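Local coordinates for oxalate oxidase 1 (Hordeum vulgare, PDB 1FI2), which oxidises oxalate with molecular oxygen to carbon dioxide and hydrogen peroxide, working as a manganese-containing homohexamer of the plant apoplast, at residues A[62-65]-A[66-69]. Numbering follows the deposited sequence.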
ATOM      1  N   ALA A  62       7.550   8.983 -18.621  1.00  4.48           N
ATOM      2  CA  ALA A  62       8.102   8.911 -19.969  1.00  4.85           C
ATOM      3  C   ALA A  62       8.760  10.222 -20.385  1.00  5.02           C
ATOM      4  O   ALA A  62       9.698  10.212 -21.191  1.00  4.83           O
ATOM      5  CB  ALA A  62       7.001   8.530 -20.949  1.00  4.56           C
ATOM      6  N   GLU A  63       8.289  11.349 -19.863  1.00  5.13           N
ATOM      7  CA  GLU A  63       8.845  12.656 -20.182  1.00  5.64           C
ATOM      8  C   GLU A  63       9.765  13.191 -19.093  1.00  5.24           C
ATOM      9  O   GLU A  63      10.606  14.056 -19.341  1.00  5.61           O
ATOM     10  CB  GLU A  63       7.703  13.650 -20.438  1.00  7.16           C
ATOM     11  CG  GLU A  63       6.931  13.346 -21.718  1.00  8.97           C
ATOM     12  CD  GLU A  63       7.789  13.580 -22.950  1.00 10.62           C
ATOM     13  OE1 GLU A  63       8.472  14.626 -23.002  1.00 12.19           O
ATOM     14  OE2 GLU A  63       7.785  12.728 -23.859  1.00 12.20           O
ATOM     15  N   TRP A  64       9.627  12.679 -17.878  1.00  4.47           N
ATOM     16  CA  TRP A  64      10.441  13.072 -16.732  1.00  4.03           C
ATOM     17  C   TRP A  64      10.847  11.809 -15.983  1.00  3.87           C
ATOM     18  O   TRP A  64      10.220  11.412 -14.997  1.00  3.14           O
ATOM     19  CB  TRP A  64       9.671  14.007 -15.805  1.00  4.20           C
ATOM     20  CG  TRP A  64      10.450  14.774 -14.784  1.00  4.01           C
ATOM     21  CD1 TRP A  64      11.806  14.818 -14.617  1.00  4.24           C
ATOM     22  CD2 TRP A  64       9.911  15.693 -13.820  1.00  3.75           C
ATOM     23  NE1 TRP A  64      12.139  15.666 -13.591  1.00  4.35           N
ATOM     24  CE2 TRP A  64      10.991  16.228 -13.093  1.00  3.73           C
ATOM     25  CE3 TRP A  64       8.612  16.100 -13.494  1.00  3.61           C
ATOM     26  CZ2 TRP A  64      10.821  17.149 -12.059  1.00  3.58           C
ATOM     27  CZ3 TRP A  64       8.442  17.017 -12.473  1.00  3.21           C
ATOM     28  CH2 TRP A  64       9.540  17.530 -11.771  1.00  3.36           C
ATOM     29  N   PRO A  65      11.899  11.144 -16.453  1.00  4.11           N
ATOM     30  CA  PRO A  65      12.325   9.870 -15.901  1.00  3.98           C
ATOM     31  C   PRO A  65      12.734   9.898 -14.448  1.00  3.32           C
ATOM     32  O   PRO A  65      12.630   8.864 -13.773  1.00  3.47           O
ATOM     33  CB  PRO A  65      13.444   9.381 -16.804  1.00  4.36           C
ATOM     34  CG  PRO A  65      13.816  10.516 -17.673  1.00  5.09           C
ATOM     35  CD  PRO A  65      12.697  11.515 -17.644  1.00  4.19           C
ATOM     36  N   GLY A  66      13.124  11.037 -13.888  1.00  3.68           N
ATOM     37  CA  GLY A  66      13.479  11.164 -12.488  1.00  3.39           C
ATOM     38  C   GLY A  66      12.311  10.965 -11.531  1.00  3.26           C
ATOM     39  O   GLY A  66      12.533  10.757 -10.335  1.00  3.04           O
ATOM     40  N   THR A  67      11.069  10.959 -12.009  1.00  2.98           N
ATOM     41  CA  THR A  67       9.904  10.681 -11.191  1.00  3.11           C
ATOM     42  C   THR A  67       9.740   9.192 -10.895  1.00  3.45           C
ATOM     43  O   THR A  67       8.985   8.833  -9.983  1.00  3.14           O
ATOM     44  CB  THR A  67       8.587  11.164 -11.836  1.00  3.29           C
ATOM     45  OG1 THR A  67       8.365  10.488 -13.083  1.00  2.99           O
ATOM     46  CG2 THR A  67       8.628  12.662 -12.089  1.00  3.00           C
ATOM     47  N   ASN A  68      10.403   8.326 -11.650  1.00  3.19           N
ATOM     48  CA  ASN A  68      10.284   6.883 -11.439  1.00  3.04           C
ATOM     49  C   ASN A  68      10.460   6.526  -9.976  1.00  3.81           C
ATOM     50  O   ASN A  68      11.408   6.935  -9.305  1.00  3.20           O
ATOM     51  CB  ASN A  68      11.321   6.157 -12.298  1.00  3.24           C
ATOM     52  CG  ASN A  68      11.102   4.668 -12.428  1.00  3.49           C
ATOM     53  OD1 ASN A  68       9.984   4.191 -12.617  1.00  2.73           O
ATOM     54  ND2 ASN A  68      12.186   3.903 -12.333  1.00  2.64           N
ATOM     55  N   THR A  69       9.550   5.733  -9.434  1.00  3.31           N
ATOM     56  CA  THR A  69       9.444   5.241  -8.086  1.00  3.53           C
ATOM     57  C   THR A  69       9.020   6.273  -7.037  1.00  3.43           C
ATOM     58  O   THR A  69       8.738   5.874  -5.896  1.00  3.11           O
ATOM     59  CB  THR A  69      10.700   4.552  -7.498  1.00  4.01           C
ATOM     60  OG1 THR A  69      11.687   5.542  -7.166  1.00  4.08           O
ATOM     61  CG2 THR A  69      11.289   3.499  -8.414  1.00  3.80           C
TER
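Trp-64 O is gripped twice by Thr-67, once by backbone and once by side chain. Thr-67 N reaches it at 3.1 Å with a nearly straight N-H (168°), coming from above the carbonyl plane, whereas Thr-67 OG1 donates to Trp-64 O at 2.8 Å almost along the C=O axis. A chi1 of 62° puts OG1 of Thr-67 between its own backbone N and carbonyl carbon, within hydrogen-bonding distance of Trp-64 O. A second i to i+3 bond, Asn-68 N to Pro-65 O at 3.1 Å, follows directly, so two successive turns make a short 3-10 turn through residues 65-67, in the loop between strands 54-59 and 73-79 of the cupin jellyroll.

Apolar contact comes from the other branch of Thr-67: CG2 stands 3.5 Å above the plane of the Trp-64 ring, offset toward its rim, and 3.7 Å from Trp-64 CE3. The indole also packs on Thr-128 of a neighbouring subunit. The Asn-68 amide is engaged outside the turn, ND2 donating to Cys-10 O and His-24 O.

A valine in place of Thr-67 would probably leave Trp-64 O with the backbone donor alone, the bond from the hydroxyl being lost. A buried carbonyl is thus satisfied locally, while the same threonine's methyl packs against an indole at a subunit interface.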